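Local coordinates for DyP (PDB 3VXJ), which is a fungal heme peroxidase of the dye-decolorizing family, probably using hydrogen peroxide to oxidise dyes and phenolic compounds, at residues V309-P314 against N379-K384; N373-A378 against P392-T397. All coordinates share one frame; numbering follows the deposited sequence.

Contact 1: residues V309-P314 against N379-K384. With HEM (protoporphyrin IX containing Fe), chain B; 3DM (2,6-dimethoxyphenol), chain E; 3DM (2,6-dimethoxyphenol), chain D.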
# COMPACT_ATOMS: atom_id res chain seq x y z
N VAL A 309 -4.06 -4.60 10.69
CA VAL A 309 -2.95 -3.71 11.04
C VAL A 309 -1.96 -4.36 11.99
O VAL A 309 -0.76 -4.04 11.95
CB VAL A 309 -3.43 -2.33 11.57
CG1 VAL A 309 -4.24 -1.60 10.50
CG2 VAL A 309 -4.21 -2.45 12.86
N ARG A 310 -2.44 -5.29 12.81
CA ARG A 310 -1.57 -6.01 13.75
C ARG A 310 -0.68 -7.03 13.04
O ARG A 310 0.47 -7.22 13.41
CB ARG A 310 -2.40 -6.67 14.84
CG ARG A 310 -1.58 -7.30 15.95
CD ARG A 310 -2.48 -7.60 17.13
NE ARG A 310 -1.72 -8.11 18.26
CZ ARG A 310 -2.23 -8.35 19.47
NH1 ARG A 310 -3.54 -8.20 19.70
NH2 ARG A 310 -1.43 -8.78 20.45
N LYS A 311 -1.21 -7.66 11.99
CA LYS A 311 -0.43 -8.55 11.14
C LYS A 311 0.62 -7.82 10.32
O LYS A 311 1.75 -8.29 10.18
CB LYS A 311 -1.35 -9.33 10.21
CG LYS A 311 -2.14 -10.43 10.91
CD LYS A 311 -1.32 -11.70 11.14
CE LYS A 311 -2.16 -12.94 10.89
NZ LYS A 311 -1.32 -14.17 10.80
N THR A 312 0.27 -6.66 9.79
CA THR A 312 1.19 -5.96 8.88
C THR A 312 2.18 -5.08 9.63
O THR A 312 3.26 -4.80 9.10
CB THR A 312 0.45 -5.15 7.81
OG1 THR A 312 -0.34 -4.14 8.46
CG2 THR A 312 -0.44 -6.06 6.95
N ASN A 313 1.83 -4.67 10.85
CA ASN A 313 2.76 -4.04 11.77
C ASN A 313 2.52 -4.53 13.19
O ASN A 313 1.67 -3.99 13.91
CB ASN A 313 2.67 -2.51 11.72
CG ASN A 313 3.62 -1.84 12.71
OD1 ASN A 313 4.46 -2.50 13.34
ND2 ASN A 313 3.46 -0.53 12.88
N PRO A 314 3.26 -5.58 13.60
CA PRO A 314 3.01 -6.23 14.87
C PRO A 314 3.38 -5.42 16.11
O PRO A 314 3.00 -5.82 17.21
CB PRO A 314 3.87 -7.50 14.80
CG PRO A 314 4.08 -7.72 13.33
CD PRO A 314 4.17 -6.36 12.75
N ASN A 379 0.32 -18.98 12.32
CA ASN A 379 1.04 -19.04 13.59
C ASN A 379 1.80 -17.79 13.95
O ASN A 379 2.63 -17.79 14.86
CB ASN A 379 1.91 -20.29 13.59
CG ASN A 379 1.08 -21.55 13.59
OD1 ASN A 379 0.22 -21.72 14.45
ND2 ASN A 379 1.28 -22.41 12.59
N PHE A 380 1.49 -16.71 13.24
CA PHE A 380 2.03 -15.39 13.54
C PHE A 380 0.90 -14.42 13.90
O PHE A 380 -0.12 -14.40 13.22
CB PHE A 380 2.85 -14.83 12.38
CG PHE A 380 3.51 -13.55 12.74
CD1 PHE A 380 4.77 -13.55 13.33
CD2 PHE A 380 2.83 -12.34 12.62
CE1 PHE A 380 5.35 -12.38 13.75
CE2 PHE A 380 3.40 -11.17 13.04
CZ PHE A 380 4.67 -11.19 13.60
N PRO A 381 1.09 -13.59 14.95
CA PRO A 381 2.27 -13.44 15.82
C PRO A 381 2.54 -14.68 16.67
O PRO A 381 1.64 -15.46 16.95
CB PRO A 381 1.91 -12.23 16.70
CG PRO A 381 0.43 -12.19 16.69
CD PRO A 381 0.05 -12.59 15.29
N PHE A 382 3.80 -14.83 17.07
CA PHE A 382 4.24 -16.02 17.78
C PHE A 382 3.94 -15.92 19.27
O PHE A 382 3.66 -14.83 19.79
CB PHE A 382 5.75 -16.24 17.54
CG PHE A 382 6.58 -15.00 17.69
CD1 PHE A 382 6.97 -14.55 18.95
CD2 PHE A 382 6.97 -14.28 16.57
CE1 PHE A 382 7.73 -13.39 19.09
CE2 PHE A 382 7.74 -13.12 16.70
CZ PHE A 382 8.12 -12.68 17.96
N SER A 383 4.00 -17.07 19.94
CA SER A 383 3.88 -17.17 21.40
C SER A 383 2.54 -16.67 21.97
O SER A 383 2.50 -16.11 23.07
CB SER A 383 5.05 -16.46 22.09
OG SER A 383 6.29 -16.95 21.61
N LYS A 384 1.46 -16.87 21.22
CA LYS A 384 0.12 -16.47 21.65
C LYS A 384 -0.67 -17.66 22.19
O LYS A 384 -0.44 -18.80 21.76
CB LYS A 384 -0.65 -15.80 20.51
CG LYS A 384 0.00 -14.54 19.93
CD LYS A 384 0.47 -13.57 21.01
CE LYS A 384 0.89 -12.27 20.38
NZ LYS A 384 1.54 -11.34 21.34
CHA HEM B . -2.96 -0.31 7.25
CHB HEM B . -6.59 -1.26 4.20
CHC HEM B . -3.74 -4.23 1.66
CHD HEM B . -0.08 -3.26 4.67
C1A HEM B . -4.20 -0.33 6.67
C2A HEM B . -5.37 0.35 7.16
C3A HEM B . -6.38 0.08 6.31
C4A HEM B . -5.86 -0.76 5.26
CMA HEM B . -7.83 0.57 6.40
CAA HEM B . -5.42 1.18 8.46
CBA HEM B . -5.05 2.66 8.32
CGA HEM B . -3.58 2.90 8.10
O1A HEM B . -2.76 2.72 9.03
O2A HEM B . -3.22 3.33 6.96
C1B HEM B . -6.14 -2.14 3.24
C2B HEM B . -6.92 -2.66 2.14
C3B HEM B . -6.12 -3.48 1.42
C4B HEM B . -4.82 -3.48 2.06
CMB HEM B . -8.40 -2.32 1.89
CAB HEM B . -6.46 -4.28 0.15
CBB HEM B . -7.44 -3.91 -0.68
C1C HEM B . -2.52 -4.26 2.28
C2C HEM B . -1.39 -5.09 1.90
C3C HEM B . -0.38 -4.84 2.75
C4C HEM B . -0.84 -3.83 3.68
CMC HEM B . -1.41 -6.07 0.72
CAC HEM B . 1.05 -5.44 2.78
CBC HEM B . 1.27 -6.73 2.49
C1D HEM B . -0.51 -2.34 5.59
C2D HEM B . 0.36 -1.70 6.54
C3D HEM B . -0.53 -0.80 7.34
C4D HEM B . -1.85 -0.97 6.80
CMD HEM B . 1.87 -1.87 6.76
CAD HEM B . -0.05 0.08 8.51
CBD HEM B . 0.02 -0.81 9.75
CGD HEM B . 0.52 -0.05 10.95
O1D HEM B . -0.16 -0.12 12.01
O2D HEM B . 1.59 0.61 10.86
NA HEM B . -4.54 -1.02 5.53
NB HEM B . -4.86 -2.69 3.18
NC HEM B . -2.15 -3.53 3.39
ND HEM B . -1.81 -1.86 5.74
FE HEM B . -3.36 -2.33 4.50
O1 3DM E . 1.24 -16.20 25.64
C1 3DM E . 0.72 -17.30 26.26
C2 3DM E . 0.09 -17.15 27.50
O2 3DM E . 0.01 -15.90 28.03
C7 3DM E . -0.52 -15.81 29.37
C3 3DM E . -0.45 -18.28 28.13
C4 3DM E . -0.35 -19.54 27.53
C5 3DM E . 0.29 -19.68 26.30
C6 3DM E . 0.83 -18.55 25.66
O3 3DM E . 1.46 -18.63 24.44
C8 3DM E . 1.97 -19.93 24.08
O1 3DM D . 5.61 0.43 14.95
C1 3DM D . 6.05 -0.10 16.15
C2 3DM D . 6.90 -1.21 16.19
O2 3DM D . 7.29 -1.78 15.01
C7 3DM D . 7.84 -3.11 15.05
C3 3DM D . 7.32 -1.69 17.43
C4 3DM D . 6.87 -1.10 18.62
C5 3DM D . 6.03 0.01 18.58
C6 3DM D . 5.62 0.50 17.34
O3 3DM D . 4.79 1.58 17.23
C8 3DM D . 4.09 2.01 18.43
O HOH W 1 -2.85 -0.74 3.41
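The ring of Phe380 meets Pro314 at its edge: Pro314 CG lies in the ring plane, 3.5 Å from Phe380 CZ and equally close to CE2, and the two side chains cross at about a right angle. Over the centre of one ring face stands CB of Pro381, which follows a cis peptide bond; Trp374 stacks with the Phe380 ring as well. The same loop offers its backbone to Lys311, whose NZ donates to Phe380 O at 2.7 Å, approaching 24° out of the carbonyl plane. The Lys311 chain is bent at chi2 (-80°) and again at chi3, and its ammonium also bonds Trp374 O and Gly389 O, so several carbonyls share one buried charge.

Helix 308-312 is the proximal heme helix of the DyP fold, beginning at the axial ligand His308. Just past its end, Asn313 ND2 donates both to propionate O2D of the heme (3.0 Å) and to O1 of one 2,6-dimethoxyphenol (3.1 Å), bonds with N-H...O angles near 162°. Farther out, Arg310, its chain extended from CG to NE, and Lys384, bent at chi2, reach toward each other tip to tip, Arg310 NH2 lying 4.0 Å from Lys384 NZ. Asp317 bridges these like charges, pairing with both; Thr296 O and Leu297 O take further bonds from Arg310 NH2 and Lys384 NZ. Beside Lys384, Ser383 O accepts a 2.9 Å hydrogen bond from O1 of a second 2,6-dimethoxyphenol.

Contact 2: residues N373-A378 against P392-T397. With HEM (protoporphyrin IX containing Fe), chain B.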
# COMPACT_ATOMS: atom_id res chain seq x y z
N ASN A 373 5.30 -13.83 5.55
CA ASN A 373 5.73 -14.23 6.88
C ASN A 373 4.70 -13.94 7.95
O ASN A 373 4.64 -14.63 8.96
CB ASN A 373 7.03 -13.53 7.27
CG ASN A 373 8.16 -13.83 6.31
OD1 ASN A 373 8.07 -13.57 5.11
ND2 ASN A 373 9.25 -14.37 6.84
N TRP A 374 3.89 -12.92 7.71
CA TRP A 374 2.95 -12.44 8.71
C TRP A 374 1.48 -12.72 8.35
O TRP A 374 0.86 -13.59 8.98
CB TRP A 374 3.20 -10.96 9.01
CG TRP A 374 4.51 -10.73 9.74
CD1 TRP A 374 5.31 -11.68 10.34
CD2 TRP A 374 5.15 -9.47 9.96
NE1 TRP A 374 6.40 -11.08 10.93
CE2 TRP A 374 6.33 -9.72 10.70
CE3 TRP A 374 4.84 -8.16 9.59
CZ2 TRP A 374 7.19 -8.71 11.09
CZ3 TRP A 374 5.70 -7.15 9.97
CH2 TRP A 374 6.86 -7.43 10.72
N ALA A 375 0.94 -12.02 7.36
CA ALA A 375 -0.48 -12.15 7.03
C ALA A 375 -0.91 -13.58 6.67
O ALA A 375 -1.97 -14.02 7.09
CB ALA A 375 -0.86 -11.18 5.92
N ASN A 376 -0.09 -14.27 5.89
CA ASN A 376 -0.39 -15.64 5.43
C ASN A 376 -0.08 -16.73 6.44
O ASN A 376 -0.33 -17.92 6.20
CB ASN A 376 0.39 -15.97 4.15
CG ASN A 376 -0.09 -15.20 2.94
OD1 ASN A 376 -1.05 -14.42 2.99
ND2 ASN A 376 0.61 -15.39 1.83
N ASN A 377 0.48 -16.34 7.58
CA ASN A 377 1.00 -17.30 8.54
C ASN A 377 0.05 -17.43 9.72
O ASN A 377 -0.04 -16.52 10.55
CB ASN A 377 2.37 -16.81 8.99
CG ASN A 377 3.09 -17.76 9.93
OD1 ASN A 377 2.52 -18.71 10.47
ND2 ASN A 377 4.37 -17.47 10.15
N ALA A 378 -0.65 -18.56 9.82
CA ALA A 378 -1.62 -18.76 10.90
C ALA A 378 -0.97 -18.70 12.27
O ALA A 378 -1.63 -18.40 13.26
CB ALA A 378 -2.35 -20.08 10.73
N PRO A 392 -7.73 -11.63 7.82
CA PRO A 392 -8.98 -11.71 7.05
C PRO A 392 -9.09 -10.80 5.83
O PRO A 392 -9.88 -11.11 4.94
CB PRO A 392 -10.07 -11.36 8.08
CG PRO A 392 -9.34 -10.56 9.13
CD PRO A 392 -7.98 -11.21 9.22
N ILE A 393 -8.35 -9.69 5.79
CA ILE A 393 -8.45 -8.77 4.66
C ILE A 393 -7.59 -9.22 3.48
O ILE A 393 -8.11 -9.38 2.37
CB ILE A 393 -8.15 -7.31 5.10
CG1 ILE A 393 -9.06 -6.91 6.28
CG2 ILE A 393 -8.30 -6.33 3.93
CD1 ILE A 393 -10.57 -7.17 6.09
N ILE A 394 -6.29 -9.44 3.70
CA ILE A 394 -5.40 -9.81 2.58
C ILE A 394 -4.62 -11.11 2.76
O ILE A 394 -3.83 -11.47 1.91
CB ILE A 394 -4.48 -8.64 2.08
CG1 ILE A 394 -3.80 -7.90 3.23
CG2 ILE A 394 -5.28 -7.66 1.20
CD1 ILE A 394 -2.60 -8.63 3.81
N GLY A 395 -4.83 -11.84 3.85
CA GLY A 395 -4.19 -13.15 4.01
C GLY A 395 -4.67 -14.12 2.94
O GLY A 395 -5.87 -14.17 2.63
N GLN A 396 -3.77 -14.92 2.38
CA GLN A 396 -4.15 -15.74 1.22
C GLN A 396 -4.15 -17.27 1.38
O GLN A 396 -4.63 -17.99 0.50
CB GLN A 396 -3.44 -15.28 -0.04
CG GLN A 396 -3.97 -13.93 -0.49
CD GLN A 396 -3.57 -13.57 -1.89
OE1 GLN A 396 -4.43 -13.33 -2.74
NE2 GLN A 396 -2.27 -13.52 -2.14
N THR A 397 -3.63 -17.74 2.50
CA THR A 397 -3.55 -19.15 2.82
C THR A 397 -4.96 -19.73 2.99
O THR A 397 -5.82 -19.09 3.61
CB THR A 397 -2.80 -19.29 4.14
OG1 THR A 397 -1.55 -18.58 4.05
CG2 THR A 397 -2.55 -20.74 4.52
CHA HEM B . -2.96 -0.31 7.25
CHB HEM B . -6.59 -1.26 4.20
CHC HEM B . -3.74 -4.23 1.66
CHD HEM B . -0.08 -3.26 4.67
C1A HEM B . -4.20 -0.33 6.67
C2A HEM B . -5.37 0.35 7.16
C3A HEM B . -6.38 0.08 6.31
C4A HEM B . -5.86 -0.76 5.26
CMA HEM B . -7.83 0.57 6.40
CAA HEM B . -5.42 1.18 8.46
CBA HEM B . -5.05 2.66 8.32
CGA HEM B . -3.58 2.90 8.10
O1A HEM B . -2.76 2.72 9.03
O2A HEM B . -3.22 3.33 6.96
C1B HEM B . -6.14 -2.14 3.24
C2B HEM B . -6.92 -2.66 2.14
C3B HEM B . -6.12 -3.48 1.42
C4B HEM B . -4.82 -3.48 2.06
CMB HEM B . -8.40 -2.32 1.89
CAB HEM B . -6.46 -4.28 0.15
CBB HEM B . -7.44 -3.91 -0.68
C1C HEM B . -2.52 -4.26 2.28
C2C HEM B . -1.39 -5.09 1.90
C3C HEM B . -0.38 -4.84 2.75
C4C HEM B . -0.84 -3.83 3.68
CMC HEM B . -1.41 -6.07 0.72
CAC HEM B . 1.05 -5.44 2.78
CBC HEM B . 1.27 -6.73 2.49
C1D HEM B . -0.51 -2.34 5.59
C2D HEM B . 0.36 -1.70 6.54
C3D HEM B . -0.53 -0.80 7.34
C4D HEM B . -1.85 -0.97 6.80
CMD HEM B . 1.87 -1.87 6.76
CAD HEM B . -0.05 0.08 8.51
CBD HEM B . 0.02 -0.81 9.75
CGD HEM B . 0.52 -0.05 10.95
O1D HEM B . -0.16 -0.12 12.01
O2D HEM B . 1.59 0.61 10.86
NA HEM B . -4.54 -1.02 5.53
NB HEM B . -4.86 -2.69 3.18
NC HEM B . -2.15 -3.53 3.39
ND HEM B . -1.81 -1.86 5.74
FE HEM B . -3.36 -2.33 4.50
O HOH W 1 -2.85 -0.74 3.41
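Two hydrogen bonds join Asn376 to the 392-397 loop, one through its side chain and one through its backbone. Asn376 OD1 takes the N-H of Gln396 at 2.8 Å; the donor sits above the carbonyl plane, 51° out of it. CG of Asn376 stands anti to the carbonyl carbon, beside the backbone N (chi1 -70°), and OD1 also comes within 3.5 Å of Gly395 CA. Thr397 OG1 donates to Asn376 O at 2.6 Å, in the carbonyl plane and on a lone pair. The carboxamide has partners on both of its ends: OD1 also accepts from Gln371 NE2, while ND2 donates to Leu101 O. Gln396 likewise sends its NE2 outside the contact, to Asp103 and Leu101 O.

Within 373-378, Asn377 ND2 reaches back to Asn373 O at 3.1 Å, bonding the chain leaving the helix to a carbonyl of its last turn.

The apolar part is small and faces the heme. Ala375 CB touches Ile394 CD1 at 3.7 Å. At Ile394, CG1 lies between the backbone N and the carbonyl carbon (chi1 47°); this branch leads to the alanine, while CG2 approaches the heme vinyl carbon CAB at 3.7 Å. Ile394 also packs on His308, the axial iron ligand.

The arrangement thus joins the C-terminal end of helix 367-375 to a loop lining the proximal heme pocket of a DyP-type peroxidase, where a histidine holds the iron from one side.

Running from the N terminus, the chain first passes through 309-314, at the end of the proximal heme helix. It then forms strands 328-334 and 353-360 of the second antiparallel sheet and helix 367-375 before 379-384 returns to close contact 1, a loop of 64 intervening residues. Contact 2 closes a much shorter one, 13 residues without helix or strand, between 373-378 and 392-397. The loops cross rather than nest, because 373-378 lies inside the first and 392-397 beyond it. Their centres are 10 Å apart, and Pro314 CD packs 3.3 Å from Trp374 CZ3. Together they tie helices 308-312 and 367-375 to the long loop before strand 401-403, beside the heme.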